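Local structure of cytochrome C (Marichromatium purpuratum 984, 5LO9) at residues Thr271-Gln285 with Phe331-Val345. The protein is a fused tetraheme cytochrome c that probably interconverts thiosulfate and tetrathionate at one heme and passes electrons through the others. Sequence-based numbering, arbitrary orientation.
Sequences TNTDPRSAPHVGNDQ and FRYSMNAQDSVSGQV. With HEC (heme c), chain E; THJ (thiosulfate), chain J; EDO (1,2-ethanediol), chain V.
H280 turns the edge of its imidazole to the backbone of 331-345: ND1 donates to Q344 O at 3.1 Å, the acceptor lying in the ring plane while the donor stands above the plane of that carbonyl. CG lies beside the backbone N (chi1 -52°), which carries ND1 to this oxygen. With an alanine in its place, Q344 O is likely to lose this donor, and a gap to open beside the S342 hydroxyl. Next door, P279 O accepts from S342 N (3.0 Å), with the S342 hydroxyl adding a weak bond; the same OG takes the N-H of Q344, an ST turn. Further along, G282 N donates to M335 O at 2.8 Å, and G282 CA makes a CA-H...O contact with N336 O. N283, its CG tucked between backbone N and carbonyl carbon (chi1 60°), swings ND2 onto S334 O, 2.8 Å away; that oxygen lies in the plane of N283's amide, though ND2 is tilted from the carbonyl plane of S334. Segment 271-285, in the loop between helices 256-269 and 292-295 and just ahead of the heme-attaching C287 and C290, is thereby pinned to the chain leaving helix 323-332, beside the heme and thiosulfate. S334 OG donates to thiosulfate O3. M335, bent at chi2 and chi3, lays SD against the heme methyl CMC and pushes CE among T271, V281 and Q285. F331 takes heme CBB over one face, while V281 CG2 approaches its CE1 at 3.9 Å.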
loop_
_atom_site.group_PDB
_atom_site.type_symbol
_atom_site.label_atom_id
_atom_site.label_comp_id
_atom_site.label_asym_id
_atom_site.label_seq_id
_atom_site.Cartn_x
_atom_site.Cartn_y
_atom_site.Cartn_z
ATOM N N THR A 271 -1.466 -17.357 -12.709
ATOM C CA THR A 271 -1.200 -17.627 -11.305
ATOM C C THR A 271 -0.864 -19.091 -11.072
ATOM O O THR A 271 -0.001 -19.425 -10.241
ATOM C CB THR A 271 -2.411 -17.246 -10.460
ATOM O OG1 THR A 271 -3.062 -16.083 -11.001
ATOM C CG2 THR A 271 -1.949 -16.932 -9.055
ATOM N N ASN A 272 -1.510 -19.980 -11.819
ATOM C CA ASN A 272 -1.443 -21.401 -11.522
ATOM C C ASN A 272 -0.263 -22.095 -12.189
ATOM O O ASN A 272 0.056 -23.228 -11.815
ATOM C CB ASN A 272 -2.734 -22.077 -11.973
ATOM C CG ASN A 272 -2.873 -22.074 -13.461
ATOM O OD1 ASN A 272 -2.869 -21.030 -14.096
ATOM N ND2 ASN A 272 -2.887 -23.253 -14.039
ATOM N N THR A 273 0.388 -21.442 -13.147
ATOM C CA THR A 273 1.463 -22.049 -13.915
ATOM C C THR A 273 2.826 -21.402 -13.731
ATOM O O THR A 273 3.840 -22.043 -14.038
ATOM C CB THR A 273 1.136 -22.009 -15.407
ATOM O OG1 THR A 273 1.142 -20.645 -15.839
ATOM C CG2 THR A 273 -0.201 -22.597 -15.633
ATOM N N ASP A 274 2.885 -20.153 -13.304
ATOM C CA ASP A 274 4.168 -19.503 -13.118
ATOM C C ASP A 274 4.942 -20.159 -11.968
ATOM O O ASP A 274 4.375 -20.398 -10.883
ATOM C CB ASP A 274 3.971 -18.018 -12.846
ATOM C CG ASP A 274 5.279 -17.260 -12.845
ATOM O OD1 ASP A 274 5.639 -16.702 -13.908
ATOM O OD2 ASP A 274 5.941 -17.232 -11.780
ATOM N N PRO A 275 6.247 -20.425 -12.149
ATOM C CA PRO A 275 7.009 -21.150 -11.108
ATOM C C PRO A 275 7.026 -20.470 -9.754
ATOM O O PRO A 275 7.135 -21.163 -8.739
ATOM C CB PRO A 275 8.422 -21.227 -11.700
ATOM C CG PRO A 275 8.214 -21.084 -13.164
ATOM C CD PRO A 275 7.079 -20.134 -13.318
ATOM N N ARG A 276 6.882 -19.151 -9.696
ATOM C CA ARG A 276 6.855 -18.471 -8.406
ATOM C C ARG A 276 5.527 -18.613 -7.660
ATOM O O ARG A 276 5.529 -18.796 -6.444
ATOM C CB ARG A 276 7.181 -17.006 -8.596
ATOM C CG ARG A 276 8.616 -16.794 -9.070
ATOM C CD ARG A 276 9.083 -15.436 -8.709
ATOM N NE ARG A 276 10.527 -15.340 -8.626
ATOM C CZ ARG A 276 11.307 -15.064 -9.664
ATOM N NH1 ARG A 276 10.784 -14.870 -10.897
ATOM N NH2 ARG A 276 12.619 -14.992 -9.455
ATOM N N SER A 277 4.384 -18.508 -8.335
ATOM C CA SER A 277 3.105 -18.533 -7.627
ATOM C C SER A 277 2.468 -19.917 -7.626
ATOM O O SER A 277 1.671 -20.230 -6.739
ATOM C CB SER A 277 2.144 -17.480 -8.217
ATOM O OG SER A 277 2.002 -17.597 -9.642
ATOM N N ALA A 278 2.817 -20.750 -8.592
ATOM C CA ALA A 278 2.180 -22.050 -8.714
ATOM C C ALA A 278 2.313 -22.892 -7.448
ATOM O O ALA A 278 1.344 -23.581 -7.077
ATOM C CB ALA A 278 2.779 -22.744 -9.950
ATOM N N PRO A 279 3.439 -22.878 -6.744
ATOM C CA PRO A 279 3.544 -23.673 -5.518
ATOM C C PRO A 279 2.580 -23.247 -4.421
ATOM O O PRO A 279 2.478 -23.961 -3.411
ATOM C CB PRO A 279 5.004 -23.453 -5.085
ATOM C CG PRO A 279 5.715 -22.982 -6.287
ATOM C CD PRO A 279 4.699 -22.182 -7.046
ATOM N N HIS A 280 1.912 -22.103 -4.562
ATOM C CA HIS A 280 0.947 -21.620 -3.578
ATOM C C HIS A 280 -0.477 -21.688 -4.110
ATOM O O HIS A 280 -1.392 -21.210 -3.434
ATOM C CB HIS A 280 1.268 -20.180 -3.149
ATOM C CG HIS A 280 2.685 -19.998 -2.692
ATOM N ND1 HIS A 280 3.100 -20.288 -1.407
ATOM C CD2 HIS A 280 3.801 -19.632 -3.374
ATOM C CE1 HIS A 280 4.400 -20.070 -1.314
ATOM N NE2 HIS A 280 4.852 -19.678 -2.492
ATOM N N VAL A 281 -0.689 -22.284 -5.293
ATOM C CA VAL A 281 -2.011 -22.414 -5.915
ATOM C C VAL A 281 -2.385 -23.881 -5.900
ATOM O O VAL A 281 -1.648 -24.721 -6.435
ATOM C CB VAL A 281 -2.032 -21.843 -7.341
ATOM C CG1 VAL A 281 -3.369 -22.166 -8.048
ATOM C CG2 VAL A 281 -1.796 -20.320 -7.308
ATOM N N GLY A 282 -3.530 -24.182 -5.286
ATOM C CA GLY A 282 -3.985 -25.549 -5.103
ATOM C C GLY A 282 -5.172 -25.951 -5.967
ATOM O O GLY A 282 -5.871 -26.947 -5.708
ATOM N N ASN A 283 -5.429 -25.159 -6.996
ATOM C CA ASN A 283 -6.486 -25.486 -7.913
ATOM C C ASN A 283 -6.091 -24.970 -9.282
ATOM O O ASN A 283 -4.915 -24.679 -9.530
ATOM C CB ASN A 283 -7.830 -24.923 -7.417
ATOM C CG ASN A 283 -7.816 -23.442 -7.272
ATOM O OD1 ASN A 283 -6.964 -22.757 -7.839
ATOM N ND2 ASN A 283 -8.815 -22.917 -6.564
ATOM N N ASP A 284 -7.089 -24.896 -10.172
ATOM C CA ASP A 284 -6.919 -24.515 -11.566
ATOM C C ASP A 284 -7.634 -23.193 -11.828
ATOM O O ASP A 284 -8.544 -23.109 -12.649
ATOM C CB ASP A 284 -7.410 -25.637 -12.490
ATOM C CG ASP A 284 -6.498 -26.875 -12.447
ATOM O OD1 ASP A 284 -5.282 -26.708 -12.201
ATOM O OD2 ASP A 284 -6.976 -27.997 -12.711
ATOM N N GLN A 285 -7.156 -22.150 -11.160
ATOM C CA GLN A 285 -7.717 -20.819 -11.212
ATOM C C GLN A 285 -6.590 -19.835 -11.480
ATOM O O GLN A 285 -5.412 -20.167 -11.341
ATOM C CB GLN A 285 -8.401 -20.468 -9.904
ATOM C CG GLN A 285 -9.493 -21.441 -9.504
ATOM C CD GLN A 285 -10.749 -21.415 -10.370
ATOM O OE1 GLN A 285 -11.239 -22.463 -10.785
ATOM N NE2 GLN A 285 -11.306 -20.243 -10.585
ATOM N N PHE A 331 -5.466 -16.084 -1.973
ATOM C CA PHE A 331 -4.720 -17.323 -2.176
ATOM C C PHE A 331 -5.285 -18.415 -1.288
ATOM O O PHE A 331 -5.372 -19.572 -1.704
ATOM C CB PHE A 331 -3.228 -17.128 -1.903
ATOM C CG PHE A 331 -2.414 -16.681 -3.104
ATOM C CD1 PHE A 331 -1.880 -17.609 -3.971
ATOM C CD2 PHE A 331 -2.142 -15.341 -3.333
ATOM C CE1 PHE A 331 -1.115 -17.219 -5.070
ATOM C CE2 PHE A 331 -1.366 -14.939 -4.433
ATOM C CZ PHE A 331 -0.862 -15.871 -5.297
ATOM N N ARG A 332 -5.700 -18.055 -0.071
ATOM C CA ARG A 332 -6.194 -19.057 0.868
ATOM C C ARG A 332 -7.509 -19.660 0.393
ATOM O O ARG A 332 -7.756 -20.845 0.602
ATOM C CB ARG A 332 -6.356 -18.454 2.269
ATOM C CG ARG A 332 -6.754 -19.485 3.317
ATOM C CD ARG A 332 -6.527 -19.100 4.795
ATOM N NE ARG A 332 -6.313 -20.321 5.610
ATOM C CZ ARG A 332 -6.833 -20.581 6.825
ATOM N NH1 ARG A 332 -7.625 -19.711 7.443
ATOM N NH2 ARG A 332 -6.545 -21.736 7.443
ATOM N N TYR A 333 -8.375 -18.871 -0.230
ATOM C CA TYR A 333 -9.727 -19.327 -0.533
ATOM C C TYR A 333 -9.948 -19.506 -2.029
ATOM O O TYR A 333 -10.259 -20.611 -2.464
ATOM C CB TYR A 333 -10.763 -18.371 0.045
ATOM C CG TYR A 333 -10.646 -18.203 1.546
ATOM C CD1 TYR A 333 -10.821 -19.270 2.392
ATOM C CD2 TYR A 333 -10.334 -16.976 2.119
ATOM C CE1 TYR A 333 -10.687 -19.127 3.786
ATOM C CE2 TYR A 333 -10.212 -16.838 3.489
ATOM C CZ TYR A 333 -10.378 -17.913 4.314
ATOM O OH TYR A 333 -10.262 -17.777 5.667
ATOM N N SER A 334 -9.799 -18.462 -2.844
ATOM C CA SER A 334 -10.041 -18.636 -4.275
ATOM C C SER A 334 -8.992 -19.514 -4.963
ATOM O O SER A 334 -9.318 -20.183 -5.950
ATOM C CB SER A 334 -10.115 -17.286 -4.985
ATOM O OG SER A 334 -11.134 -16.474 -4.443
ATOM N N MET A 335 -7.733 -19.490 -4.516
ATOM C CA MET A 335 -6.677 -20.341 -5.072
ATOM C C MET A 335 -6.419 -21.613 -4.255
ATOM O O MET A 335 -5.515 -22.385 -4.597
ATOM C CB MET A 335 -5.366 -19.546 -5.185
ATOM C CG MET A 335 -5.559 -18.109 -5.633
ATOM S SD MET A 335 -6.369 -17.857 -7.253
ATOM C CE MET A 335 -5.190 -18.692 -8.338
ATOM N N ASN A 336 -7.149 -21.825 -3.158
ATOM C CA ASN A 336 -7.121 -23.091 -2.421
ATOM C C ASN A 336 -5.704 -23.524 -2.030
ATOM O O ASN A 336 -5.286 -24.660 -2.269
ATOM C CB ASN A 336 -7.779 -24.167 -3.255
ATOM C CG ASN A 336 -8.113 -25.352 -2.454
ATOM O OD1 ASN A 336 -8.588 -25.222 -1.325
ATOM N ND2 ASN A 336 -7.904 -26.536 -3.030
ATOM N N ALA A 337 -4.974 -22.620 -1.370
ATOM C CA ALA A 337 -3.546 -22.830 -1.160
ATOM C C ALA A 337 -3.268 -24.024 -0.266
ATOM O O ALA A 337 -2.172 -24.592 -0.330
ATOM C CB ALA A 337 -2.919 -21.575 -0.567
ATOM N N GLN A 338 -4.237 -24.421 0.561
ATOM C CA GLN A 338 -4.039 -25.581 1.420
ATOM C C GLN A 338 -3.707 -26.829 0.602
ATOM O O GLN A 338 -2.938 -27.684 1.050
ATOM C CB GLN A 338 -5.292 -25.820 2.252
ATOM C CG GLN A 338 -6.537 -26.197 1.421
ATOM C CD GLN A 338 -7.796 -26.232 2.266
ATOM O OE1 GLN A 338 -7.722 -26.314 3.496
ATOM N NE2 GLN A 338 -8.964 -26.085 1.615
ATOM N N ASP A 339 -4.272 -26.956 -0.595
ATOM C CA ASP A 339 -4.006 -28.113 -1.435
ATOM C C ASP A 339 -2.920 -27.816 -2.433
ATOM O O ASP A 339 -2.791 -28.514 -3.436
ATOM C CB ASP A 339 -5.267 -28.573 -2.170
ATOM C CG ASP A 339 -6.316 -29.084 -1.232
ATOM O OD1 ASP A 339 -5.914 -29.640 -0.185
ATOM O OD2 ASP A 339 -7.529 -28.905 -1.515
ATOM N N SER A 340 -2.145 -26.784 -2.196
ATOM C CA SER A 340 -1.007 -26.562 -3.059
ATOM C C SER A 340 0.164 -27.404 -2.576
ATOM O O SER A 340 0.171 -27.938 -1.466
ATOM C CB SER A 340 -0.645 -25.076 -3.082
ATOM O OG SER A 340 0.096 -24.654 -1.928
ATOM N N VAL A 341 1.181 -27.479 -3.417
ATOM C CA VAL A 341 2.393 -28.200 -3.060
ATOM C C VAL A 341 2.956 -27.666 -1.752
ATOM O O VAL A 341 3.273 -28.429 -0.832
ATOM C CB VAL A 341 3.411 -28.078 -4.204
ATOM C CG1 VAL A 341 4.769 -28.274 -3.711
ATOM C CG2 VAL A 341 3.103 -29.092 -5.228
ATOM N N SER A 342 3.092 -26.346 -1.658
ATOM C CA SER A 342 3.600 -25.707 -0.452
ATOM C C SER A 342 2.619 -25.776 0.704
ATOM O O SER A 342 3.019 -25.602 1.858
ATOM C CB SER A 342 3.886 -24.244 -0.730
ATOM O OG SER A 342 2.696 -23.510 -0.499
ATOM N N GLY A 343 1.345 -25.949 0.419
ATOM C CA GLY A 343 0.329 -25.922 1.437
ATOM C C GLY A 343 0.003 -24.568 2.016
ATOM O O GLY A 343 -0.928 -24.484 2.836
ATOM N N GLN A 344 0.673 -23.499 1.571
ATOM C CA GLN A 344 0.654 -22.206 2.256
ATOM C C GLN A 344 0.340 -21.075 1.304
ATOM O O GLN A 344 0.581 -21.171 0.100
ATOM C CB GLN A 344 2.003 -21.850 2.840
ATOM C CG GLN A 344 2.532 -22.715 3.945
ATOM C CD GLN A 344 4.022 -22.484 4.096
ATOM O OE1 GLN A 344 4.443 -21.356 4.393
ATOM N NE2 GLN A 344 4.838 -23.530 3.820
ATOM N N VAL A 345 -0.117 -19.962 1.862
ATOM C CA VAL A 345 -0.221 -18.760 1.036
ATOM C C VAL A 345 1.184 -18.204 0.867
ATOM O O VAL A 345 2.106 -18.601 1.581
ATOM C CB VAL A 345 -1.153 -17.690 1.626
ATOM C CG1 VAL A 345 -2.482 -18.255 1.956
ATOM C CG2 VAL A 345 -0.555 -17.042 2.814
HETATM FE FE HEC E . -10.139 -11.784 -5.886
HETATM C CHA HEC E . -11.957 -9.304 -4.188
HETATM C CHB HEC E . -7.207 -9.897 -5.569
HETATM C CHC HEC E . -8.271 -14.397 -7.353
HETATM C CHD HEC E . -13.069 -13.448 -6.565
HETATM N NA HEC E . -9.688 -9.937 -5.040
HETATM C C1A HEC E . -10.533 -9.127 -4.412
HETATM C C2A HEC E . -9.896 -7.892 -3.904
HETATM C C3A HEC E . -8.511 -8.052 -4.310
HETATM C C4A HEC E . -8.475 -9.359 -5.011
HETATM C CMA HEC E . -7.405 -7.085 -4.084
HETATM C CAA HEC E . -10.558 -6.741 -3.190
HETATM C CBA HEC E . -11.415 -5.968 -4.187
HETATM C CGA HEC E . -11.992 -4.707 -3.566
HETATM O O1A HEC E . -12.409 -3.829 -4.355
HETATM O O2A HEC E . -12.058 -4.585 -2.305
HETATM N NB HEC E . -8.135 -12.111 -6.375
HETATM C C1B HEC E . -7.129 -11.234 -6.168
HETATM C C2B HEC E . -5.824 -11.748 -6.595
HETATM C C3B HEC E . -6.139 -13.073 -7.111
HETATM C C4B HEC E . -7.595 -13.195 -6.913
HETATM C CMB HEC E . -4.507 -11.060 -6.550
HETATM C CAB HEC E . -5.179 -14.069 -7.675
HETATM C CBB HEC E . -4.226 -14.478 -6.553
HETATM N NC HEC E . -10.588 -13.614 -6.787
HETATM C C1C HEC E . -9.733 -14.497 -7.326
HETATM C C2C HEC E . -10.410 -15.650 -7.962
HETATM C C3C HEC E . -11.834 -15.368 -7.715
HETATM C C4C HEC E . -11.816 -14.074 -6.994
HETATM C CMC HEC E . -9.749 -16.813 -8.657
HETATM C CAC HEC E . -13.076 -16.131 -8.137
HETATM C CBC HEC E . -12.989 -17.578 -7.768
HETATM N ND HEC E . -12.142 -11.430 -5.431
HETATM C C1D HEC E . -13.148 -12.214 -5.786
HETATM C C2D HEC E . -14.456 -11.705 -5.338
HETATM C C3D HEC E . -14.161 -10.458 -4.610
HETATM C C4D HEC E . -12.679 -10.416 -4.743
HETATM C CMD HEC E . -15.758 -12.386 -5.585
HETATM C CAD HEC E . -15.093 -9.475 -3.925
HETATM C CBD HEC E . -15.998 -10.070 -2.825
HETATM C CGD HEC E . -15.327 -10.684 -1.578
HETATM O O1D HEC E . -14.417 -11.565 -1.653
HETATM O O2D HEC E . -15.749 -10.310 -0.450
HETATM S S1 THJ J . -11.460 -13.925 -1.574
HETATM O O1 THJ J . -10.690 -13.596 -0.325
HETATM O O2 THJ J . -12.919 -13.619 -1.409
HETATM O O3 THJ J . -11.378 -15.390 -1.780
HETATM S S2 THJ J . -10.699 -13.124 -3.058
HETATM C C1 EDO V . 0.983 -30.105 2.424
HETATM O O1 EDO V . 2.409 -30.261 2.344
HETATM C C2 EDO V . 0.405 -30.022 1.013
HETATM O O2 EDO V . -1.029 -29.969 1.057
HETATM O O HOH W 1 0.942 -26.318 -6.109
#